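Local coordinates for GTPase-activating protein skywalker (Drosophila melanogaster, PDB 6R82) that acts as a GTPase-activating protein for Rab35 in synaptic vesicle protein recycling, this piece being its TLDc domain, at residues A[36-41]-A[176-181]. Sequence-based numbering, arbitrary orientation.
Sequences TTEEHG and IRVLEV
Thr37 grips the backbone of Leu179 at both ends. Thr37 N donates to Leu179 O (3.0 Å) in the plane of that carbonyl, while Leu179 N donates back to Thr37 OG1 over 2.8 Å, nearly straight at 166°. With chi1 at 52°, OG1 sits between the backbone N and the carbonyl carbon, so the hydroxyl takes the acceptor role that a strand carbonyl would otherwise play. The same torsion sends Thr37 CG2 against Leu179 CB (3.7 Å), the two side chains crossing at about a right angle, and leaves OG1 close to Val178 CG2. The contact lies where strand 30-36 of the antiparallel TLDc sheet leads into the loop before helix 44-51: Thr36 and Glu180 form a non-hydrogen-bonded pair, and the chain then curls into an ST turn in which Thr36 OG1 accepts from Glu38 N. Thr36 O receives both Glu39 N and His40 N, and His40 ND1 in turn accepts from Thr36 N. Toward the carboxylates of Glu38 and Glu180 the contact turns polar and opens to solvent. There a water accepts from Thr36 OG1 (2.6 Å) and donates to OE2 of both Glu38 and Glu180, probably easing repulsion between the carboxylates; Glu180 OE1 is held by Tyr182. At this exposed margin, Glu38 rests its CG against Val178 CG2, at 3.8 Å.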
ATOM      1  N   THR A  36      -5.961 -11.591   1.897  1.00 40.47           N
ATOM      2  CA  THR A  36      -4.669 -12.136   2.284  1.00 45.54           C
ATOM      3  C   THR A  36      -4.264 -13.247   1.323  1.00 43.86           C
ATOM      4  O   THR A  36      -5.075 -14.109   0.970  1.00 45.28           O
ATOM      5  CB  THR A  36      -4.669 -12.679   3.720  1.00 47.80           C
ATOM      6  OG1 THR A  36      -3.417 -13.333   3.972  1.00 48.14           O
ATOM      7  CG2 THR A  36      -5.786 -13.677   3.911  1.00 48.74           C
ATOM      8  N   THR A  37      -2.995 -13.227   0.927  1.00 47.31           N
ATOM      9  CA  THR A  37      -2.463 -14.253   0.038  1.00 51.35           C
ATOM     10  C   THR A  37      -2.425 -15.622   0.700  1.00 53.87           C
ATOM     11  O   THR A  37      -2.313 -16.633   0.001  1.00 55.34           O
ATOM     12  CB  THR A  37      -1.069 -13.858  -0.420  1.00 51.17           C
ATOM     13  OG1 THR A  37      -0.277 -13.538   0.730  1.00 54.10           O
ATOM     14  CG2 THR A  37      -1.140 -12.631  -1.311  1.00 48.23           C
ATOM     15  N   GLU A  38      -2.542 -15.677   2.029  1.00 55.37           N
ATOM     16  CA  GLU A  38      -2.605 -16.952   2.728  1.00 59.76           C
ATOM     17  C   GLU A  38      -3.932 -17.678   2.526  1.00 59.48           C
ATOM     18  O   GLU A  38      -3.985 -18.895   2.738  1.00 60.70           O
ATOM     19  CB  GLU A  38      -2.354 -16.741   4.226  1.00 60.70           C
ATOM     20  CG  GLU A  38      -0.875 -16.584   4.614  1.00 67.10           C
ATOM     21  CD  GLU A  38      -0.629 -16.813   6.108  1.00 78.36           C
ATOM     22  OE1 GLU A  38      -0.186 -17.927   6.488  1.00 81.10           O
ATOM     23  OE2 GLU A  38      -0.885 -15.879   6.903  1.00 76.82           O
ATOM     24  N   GLU A  39      -5.002 -16.976   2.121  1.00 53.77           N
ATOM     25  CA  GLU A  39      -6.332 -17.584   2.051  1.00 54.02           C
ATOM     26  C   GLU A  39      -7.118 -17.316   0.771  1.00 54.49           C
ATOM     27  O   GLU A  39      -8.070 -18.057   0.503  1.00 54.94           O
ATOM     28  CB  GLU A  39      -7.213 -17.115   3.227  1.00 60.84           C
ATOM     29  CG  GLU A  39      -6.533 -17.031   4.601  1.00 65.57           C
ATOM     30  CD  GLU A  39      -6.609 -18.326   5.396  1.00 75.58           C
ATOM     31  OE1 GLU A  39      -5.813 -18.487   6.357  1.00 79.15           O
ATOM     32  OE2 GLU A  39      -7.460 -19.179   5.057  1.00 76.52           O
ATOM     33  N   HIS A  40      -6.795 -16.285  -0.012  1.00 52.29           N
ATOM     34  CA  HIS A  40      -7.766 -15.761  -0.973  1.00 55.61           C
ATOM     35  C   HIS A  40      -7.334 -15.896  -2.421  1.00 57.73           C
ATOM     36  O   HIS A  40      -7.947 -15.285  -3.302  1.00 59.34           O
ATOM     37  CB  HIS A  40      -8.071 -14.300  -0.661  1.00 48.63           C
ATOM     38  CG  HIS A  40      -8.940 -14.138   0.534  1.00 47.88           C
ATOM     39  ND1 HIS A  40      -8.674 -13.228   1.533  1.00 47.44           N
ATOM     40  CD2 HIS A  40     -10.054 -14.809   0.914  1.00 48.16           C
ATOM     41  CE1 HIS A  40      -9.605 -13.328   2.465  1.00 50.93           C
ATOM     42  NE2 HIS A  40     -10.453 -14.281   2.113  1.00 47.71           N
ATOM     43  N   GLY A  41      -6.334 -16.708  -2.696  1.00 54.06           N
ATOM     44  CA  GLY A  41      -5.737 -16.698  -4.007  1.00 55.66           C
ATOM     45  C   GLY A  41      -4.524 -15.805  -4.000  1.00 58.74           C
ATOM     46  O   GLY A  41      -4.174 -15.169  -2.998  1.00 59.65           O
ATOM     47  N   ILE A 176       7.332 -12.138  -2.157  1.00 59.83           N
ATOM     48  CA  ILE A 176       6.269 -11.914  -1.187  1.00 60.56           C
ATOM     49  C   ILE A 176       5.961 -13.228  -0.487  1.00 59.30           C
ATOM     50  O   ILE A 176       5.559 -14.205  -1.128  1.00 58.35           O
ATOM     51  CB  ILE A 176       5.016 -11.339  -1.864  1.00 56.59           C
ATOM     52  CG1 ILE A 176       5.320  -9.930  -2.380  1.00 60.21           C
ATOM     53  CG2 ILE A 176       3.830 -11.330  -0.893  1.00 55.06           C
ATOM     54  CD1 ILE A 176       5.065  -9.751  -3.860  1.00 61.47           C
ATOM     55  N   ARG A 177       6.162 -13.258   0.830  1.00 56.06           N
ATOM     56  CA  ARG A 177       5.716 -14.404   1.610  1.00 55.94           C
ATOM     57  C   ARG A 177       4.222 -14.315   1.890  1.00 56.16           C
ATOM     58  O   ARG A 177       3.487 -15.288   1.703  1.00 55.59           O
ATOM     59  CB  ARG A 177       6.498 -14.502   2.917  1.00 57.73           C
ATOM     60  CG  ARG A 177       6.350 -15.854   3.590  1.00 61.76           C
ATOM     61  CD  ARG A 177       6.702 -15.792   5.065  1.00 71.29           C
ATOM     62  NE  ARG A 177       8.011 -15.188   5.298  1.00 78.45           N
ATOM     63  CZ  ARG A 177       8.732 -15.370   6.403  1.00 81.73           C
ATOM     64  NH1 ARG A 177       8.273 -16.148   7.379  1.00 79.34           N
ATOM     65  NH2 ARG A 177       9.914 -14.778   6.533  1.00 81.50           N
ATOM     66  N   VAL A 178       3.755 -13.152   2.336  1.00 57.52           N
ATOM     67  CA  VAL A 178       2.325 -12.917   2.494  1.00 56.00           C
ATOM     68  C   VAL A 178       2.045 -11.437   2.265  1.00 53.50           C
ATOM     69  O   VAL A 178       2.837 -10.562   2.634  1.00 52.28           O
ATOM     70  CB  VAL A 178       1.816 -13.417   3.866  1.00 58.74           C
ATOM     71  CG1 VAL A 178       2.657 -12.852   4.981  1.00 59.75           C
ATOM     72  CG2 VAL A 178       0.333 -13.065   4.064  1.00 58.04           C
ATOM     73  N   LEU A 179       0.937 -11.172   1.587  1.00 47.64           N
ATOM     74  CA  LEU A 179       0.420  -9.825   1.428  1.00 52.51           C
ATOM     75  C   LEU A 179      -0.943  -9.743   2.099  1.00 45.86           C
ATOM     76  O   LEU A 179      -1.763 -10.656   1.960  1.00 44.33           O
ATOM     77  CB  LEU A 179       0.316  -9.445  -0.050  1.00 48.23           C
ATOM     78  CG  LEU A 179      -0.300  -8.061  -0.246  1.00 53.44           C
ATOM     79  CD1 LEU A 179       0.628  -7.198  -1.048  1.00 53.40           C
ATOM     80  CD2 LEU A 179      -1.634  -8.195  -0.938  1.00 49.53           C
ATOM     81  N   GLU A 180      -1.168  -8.653   2.836  1.00 45.11           N
ATOM     82  CA  GLU A 180      -2.424  -8.401   3.526  1.00 45.49           C
ATOM     83  C   GLU A 180      -2.925  -7.001   3.195  1.00 40.41           C
ATOM     84  O   GLU A 180      -2.134  -6.058   3.110  1.00 41.77           O
ATOM     85  CB  GLU A 180      -2.256  -8.540   5.049  1.00 48.64           C
ATOM     86  CG  GLU A 180      -2.279  -9.993   5.537  1.00 51.81           C
ATOM     87  CD  GLU A 180      -1.913 -10.146   7.020  1.00 63.26           C
ATOM     88  OE1 GLU A 180      -1.543  -9.130   7.667  1.00 60.57           O
ATOM     89  OE2 GLU A 180      -1.992 -11.295   7.526  1.00 59.29           O
ATOM     90  N   VAL A 181      -4.242  -6.874   3.012  1.00 39.21           N
ATOM     91  CA  VAL A 181      -4.894  -5.584   2.809  1.00 37.09           C
ATOM     92  C   VAL A 181      -6.019  -5.438   3.829  1.00 34.43           C
ATOM     93  O   VAL A 181      -6.862  -6.330   3.956  1.00 35.68           O
ATOM     94  CB  VAL A 181      -5.454  -5.427   1.379  1.00 38.79           C
ATOM     95  CG1 VAL A 181      -5.925  -3.978   1.160  1.00 35.48           C
ATOM     96  CG2 VAL A 181      -4.400  -5.798   0.348  1.00 36.46           C
TER
HETATM   97  O   HOH W   1      -2.718 -13.342   6.472  1.00 50.61           O